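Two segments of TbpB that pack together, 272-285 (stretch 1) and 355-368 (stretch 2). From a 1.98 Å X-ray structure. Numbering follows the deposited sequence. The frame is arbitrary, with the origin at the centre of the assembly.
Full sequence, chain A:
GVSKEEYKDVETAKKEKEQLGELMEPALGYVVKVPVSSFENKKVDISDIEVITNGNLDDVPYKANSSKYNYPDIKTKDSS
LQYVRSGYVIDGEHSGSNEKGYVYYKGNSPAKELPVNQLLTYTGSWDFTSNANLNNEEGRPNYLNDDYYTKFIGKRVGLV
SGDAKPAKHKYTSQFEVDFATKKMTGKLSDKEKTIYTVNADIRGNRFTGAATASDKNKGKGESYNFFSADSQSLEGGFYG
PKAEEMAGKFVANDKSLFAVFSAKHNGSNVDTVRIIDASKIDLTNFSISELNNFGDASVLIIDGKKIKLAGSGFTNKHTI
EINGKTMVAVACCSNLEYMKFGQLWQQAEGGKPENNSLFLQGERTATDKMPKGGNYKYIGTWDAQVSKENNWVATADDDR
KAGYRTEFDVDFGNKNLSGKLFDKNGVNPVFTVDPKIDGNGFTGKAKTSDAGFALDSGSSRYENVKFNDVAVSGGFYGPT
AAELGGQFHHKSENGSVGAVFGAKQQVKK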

# COMPACT_ATOMS: atom_id res chain seq x y z
N THR A 272 -15.21 -7.22 7.82
CA THR A 272 -13.79 -6.88 7.65
C THR A 272 -13.21 -6.34 8.93
O THR A 272 -13.97 -5.93 9.83
N VAL A 273 -11.87 -6.39 9.06
CA VAL A 273 -11.14 -5.70 10.12
C VAL A 273 -10.08 -4.76 9.51
O VAL A 273 -9.49 -5.07 8.47
N ARG A 274 -9.81 -3.64 10.18
CA ARG A 274 -8.80 -2.69 9.68
C ARG A 274 -7.38 -3.26 9.86
O ARG A 274 -7.07 -3.86 10.91
N ILE A 275 -6.53 -3.03 8.87
CA ILE A 275 -5.10 -3.35 9.00
C ILE A 275 -4.23 -2.10 8.94
O ILE A 275 -3.12 -2.10 9.48
N ILE A 276 -4.72 -1.06 8.26
CA ILE A 276 -3.90 0.10 8.00
C ILE A 276 -4.67 1.40 8.14
O ILE A 276 -5.83 1.47 7.71
N ASP A 277 -4.00 2.42 8.70
CA ASP A 277 -4.46 3.81 8.53
C ASP A 277 -3.39 4.54 7.74
O ASP A 277 -2.21 4.37 8.03
N ALA A 278 -3.79 5.36 6.77
CA ALA A 278 -2.87 6.24 6.06
C ALA A 278 -3.71 7.30 5.38
O ALA A 278 -4.38 7.03 4.37
N SER A 279 -3.73 8.49 5.97
CA SER A 279 -4.54 9.58 5.42
C SER A 279 -3.86 10.89 5.65
O SER A 279 -2.89 10.99 6.41
N LYS A 280 -4.37 11.89 4.94
CA LYS A 280 -3.80 13.21 4.89
C LYS A 280 -4.94 14.21 5.05
O LYS A 280 -5.97 14.09 4.38
N ILE A 281 -4.76 15.17 5.96
CA ILE A 281 -5.70 16.27 6.15
C ILE A 281 -5.10 17.51 5.50
O ILE A 281 -4.01 17.94 5.86
N ASP A 282 -5.80 18.08 4.53
CA ASP A 282 -5.36 19.29 3.85
C ASP A 282 -5.72 20.51 4.74
O ASP A 282 -6.88 20.72 5.05
N LEU A 283 -4.72 21.31 5.14
CA LEU A 283 -4.97 22.39 6.10
C LEU A 283 -5.52 23.70 5.49
O LEU A 283 -5.83 24.64 6.23
N THR A 284 -5.66 23.77 4.17
CA THR A 284 -6.30 24.97 3.61
C THR A 284 -7.80 24.73 3.52
O THR A 284 -8.60 25.64 3.75
N ASN A 285 -8.17 23.48 3.22
CA ASN A 285 -9.55 23.05 3.02
C ASN A 285 -10.15 22.28 4.20
O ASN A 285 -11.37 22.12 4.27
N ASN A 355 0.63 25.03 0.80
CA ASN A 355 -0.21 23.82 0.80
C ASN A 355 0.12 22.86 1.95
O ASN A 355 0.43 21.68 1.76
N ASN A 356 0.07 23.41 3.15
CA ASN A 356 0.39 22.67 4.35
C ASN A 356 -0.72 21.64 4.61
O ASN A 356 -1.89 21.90 4.35
N SER A 357 -0.32 20.48 5.13
CA SER A 357 -1.24 19.38 5.45
C SER A 357 -0.69 18.55 6.63
O SER A 357 0.47 18.72 7.03
N LEU A 358 -1.52 17.65 7.16
CA LEU A 358 -1.08 16.71 8.19
C LEU A 358 -1.23 15.27 7.66
O LEU A 358 -2.04 15.04 6.77
N PHE A 359 -0.47 14.32 8.20
CA PHE A 359 -0.64 12.93 7.83
C PHE A 359 -0.55 12.04 9.07
O PHE A 359 0.12 12.40 10.07
N LEU A 360 -1.23 10.90 8.99
CA LEU A 360 -1.07 9.85 9.99
C LEU A 360 -1.06 8.50 9.30
O LEU A 360 -1.93 8.24 8.46
N GLN A 361 -0.10 7.65 9.65
CA GLN A 361 -0.07 6.27 9.19
C GLN A 361 0.14 5.32 10.37
O GLN A 361 0.89 5.63 11.28
N GLY A 362 -0.51 4.17 10.35
CA GLY A 362 -0.34 3.21 11.43
C GLY A 362 -0.59 1.79 10.94
O GLY A 362 -1.34 1.58 9.97
N GLU A 363 0.07 0.84 11.59
CA GLU A 363 -0.06 -0.60 11.30
C GLU A 363 -0.89 -1.18 12.43
O GLU A 363 -0.35 -1.38 13.53
N ARG A 364 -2.19 -1.43 12.20
CA ARG A 364 -3.10 -1.81 13.30
C ARG A 364 -2.67 -3.04 14.02
O ARG A 364 -2.25 -4.02 13.38
N THR A 365 -2.89 -3.07 15.33
CA THR A 365 -2.73 -4.31 16.12
C THR A 365 -3.67 -5.41 15.61
O THR A 365 -4.87 -5.17 15.40
N ALA A 366 -3.16 -6.64 15.45
CA ALA A 366 -4.04 -7.77 15.16
C ALA A 366 -5.08 -7.90 16.29
O ALA A 366 -4.74 -7.82 17.49
N THR A 367 -6.35 -8.05 15.91
CA THR A 367 -7.43 -7.99 16.91
C THR A 367 -7.27 -9.12 17.94
O THR A 367 -7.61 -8.95 19.12
N ASP A 368 -6.69 -10.24 17.54
CA ASP A 368 -6.48 -11.33 18.52
C ASP A 368 -5.43 -10.98 19.56
O ASP A 368 -5.38 -11.66 20.59

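Antiparallel strands pair through their backbones, yet side chains projecting from one face can add a charged clamp, as these two segments of TbpB illustrate. Asp277 (chi1 m) is its centre. Arg364, with chi1 and chi2 both m, points toward the first stretch and forms a salt bridge, NE lying 3.0 Å from Asp277 OD2, while its NH1 donates to Asp277 OD1 at 3.2 Å. Asp277 OD2 meets this guanidinium at its edge, near its plane, where N-H groups can reach it. Arg274 (chi1 t) joins from the same stretch, across the break at Ile275, its NE 2.9 Å from Asp277 OD1. The shared carboxylate thus offsets two like charges, with Arg274 NE only 4.0 Å from Arg364 NH1, and Arg274 CG covers one face of the Arg364 guanidinium, 3.6 Å from CZ. Gly362, paired with Asp277, places no side chain beside this cluster.

Farther along the same face, Ser279 (p) uses OG to donate to a water at 2.5 Å, and that water donates to Leu360 O at 2.9 Å, linking the strands. Beyond it the packing turns apolar: Leu358 (m, t) sets its CG 3.7 Å from CD1 of Leu283 (m, t), and its CB 4.4 Å from Ile281 CB. On the other face, Ala278 CB rests 3.6 Å from Gln361 OE1, and Lys280 CD lies 3.8 Å from Ser357 OG.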

# COMPACT_ATOMS: atom_id res chain seq x y z
CB THR A 272 -13.57 -5.89 6.47
OG1 THR A 272 -14.28 -4.68 6.75
CG2 THR A 272 -14.12 -6.45 5.16
CB VAL A 273 -10.37 -6.67 11.07
CG1 VAL A 273 -11.30 -7.26 12.10
CG2 VAL A 273 -9.60 -7.80 10.31
CB ARG A 274 -8.90 -1.39 10.45
CG ARG A 274 -8.23 -0.18 9.82
CD ARG A 274 -9.29 0.81 9.37
NE ARG A 274 -8.60 1.86 8.63
CZ ARG A 274 -9.09 2.45 7.56
NH1 ARG A 274 -10.28 2.10 7.13
NH2 ARG A 274 -8.39 3.39 6.96
CB ILE A 275 -4.59 -4.33 7.94
CG1 ILE A 275 -4.99 -3.88 6.50
CG2 ILE A 275 -5.10 -5.73 8.25
CD1 ILE A 275 -4.11 -4.59 5.36
CB ILE A 276 -3.36 0.03 6.56
CG1 ILE A 276 -2.41 -1.18 6.39
CG2 ILE A 276 -2.69 1.34 6.13
CD1 ILE A 276 -2.15 -1.48 4.87
CB ASP A 277 -4.66 4.52 9.88
CG ASP A 277 -5.76 3.89 10.73
OD1 ASP A 277 -6.80 3.53 10.15
OD2 ASP A 277 -5.55 3.71 11.97
CB ALA A 278 -2.00 5.45 5.00
CB SER A 279 -5.98 9.58 5.97
OG SER A 279 -5.96 9.60 7.37
CB LYS A 280 -3.07 13.38 3.56
CG LYS A 280 -2.61 14.81 3.21
CD LYS A 280 -1.66 14.81 2.02
CE LYS A 280 -2.38 14.45 0.72
NZ LYS A 280 -3.11 15.66 0.22
CB ILE A 281 -5.97 16.58 7.62
CG1 ILE A 281 -6.58 15.37 8.34
CG2 ILE A 281 -6.91 17.86 7.75
CD1 ILE A 281 -6.59 15.46 9.87
CB ASP A 282 -6.04 19.36 2.48
CG ASP A 282 -5.72 20.61 1.73
OD1 ASP A 282 -5.03 20.52 0.70
OD2 ASP A 282 -6.16 21.69 2.16
CB LEU A 283 -3.76 22.67 6.98
CG LEU A 283 -3.41 21.48 7.87
CD1 LEU A 283 -2.03 21.64 8.48
CD2 LEU A 283 -4.48 21.23 8.94
CB THR A 284 -5.77 25.32 2.21
OG1 THR A 284 -6.30 24.38 1.27
CG2 THR A 284 -4.26 25.31 2.13
CB ASN A 285 -9.65 22.16 1.76
CG ASN A 285 -9.32 22.91 0.48
OD1 ASN A 285 -9.86 24.00 0.23
ND2 ASN A 285 -8.45 22.35 -0.34
CB ASN A 355 -0.17 23.12 -0.56
CG ASN A 355 -0.46 24.07 -1.70
OD1 ASN A 355 -1.47 24.79 -1.68
ND2 ASN A 355 0.42 24.10 -2.69
CB ASN A 356 0.57 23.66 5.52
CG ASN A 356 1.15 23.01 6.75
OD1 ASN A 356 1.94 22.06 6.66
ND2 ASN A 356 0.77 23.53 7.92
CB SER A 357 -1.48 18.49 4.21
OG SER A 357 -0.28 17.83 3.83
CB LEU A 358 -1.93 16.88 9.45
CG LEU A 358 -1.95 18.30 10.02
CD1 LEU A 358 -3.08 18.37 11.07
CD2 LEU A 358 -0.62 18.60 10.66
CB PHE A 359 0.40 12.49 6.76
CG PHE A 359 1.82 12.43 7.27
CD1 PHE A 359 2.31 11.29 7.90
CD2 PHE A 359 2.67 13.55 7.15
CE1 PHE A 359 3.62 11.25 8.40
CE2 PHE A 359 3.99 13.52 7.65
CZ PHE A 359 4.47 12.39 8.27
CB LEU A 360 -2.21 9.88 11.03
CG LEU A 360 -1.94 8.85 12.15
CD1 LEU A 360 -2.09 9.47 13.52
CD2 LEU A 360 -2.81 7.56 12.00
CB GLN A 361 1.04 6.08 8.14
CG GLN A 361 1.01 7.16 7.01
CD GLN A 361 1.81 6.69 5.77
OE1 GLN A 361 1.31 6.73 4.63
NE2 GLN A 361 3.02 6.19 5.99
CB GLU A 363 1.35 -1.23 11.31
CG GLU A 363 2.30 -0.56 10.31
CD GLU A 363 3.78 -0.88 10.54
OE1 GLU A 363 4.11 -1.88 11.20
OE2 GLU A 363 4.62 -0.10 10.04
CB ARG A 364 -4.52 -2.11 12.79
CG ARG A 364 -5.30 -0.93 12.35
CD ARG A 364 -5.84 -0.10 13.55
NE ARG A 364 -6.60 1.06 13.03
CZ ARG A 364 -7.92 1.21 13.11
NH1 ARG A 364 -8.47 2.30 12.57
NH2 ARG A 364 -8.70 0.29 13.70
CB THR A 365 -3.06 -4.02 17.60
OG1 THR A 365 -2.21 -2.96 18.06
CG2 THR A 365 -2.88 -5.30 18.49
CB ALA A 366 -3.22 -9.09 14.95
CB THR A 367 -8.83 -7.98 16.27
OG1 THR A 367 -8.90 -6.95 15.27
CG2 THR A 367 -9.93 -7.74 17.35
CB ASP A 368 -6.12 -12.67 17.87
CG ASP A 368 -4.85 -12.60 17.08
OD1 ASP A 368 -4.71 -11.67 16.26
OD2 ASP A 368 -3.99 -13.48 17.27
O HOH W 1 -4.82 8.09 9.01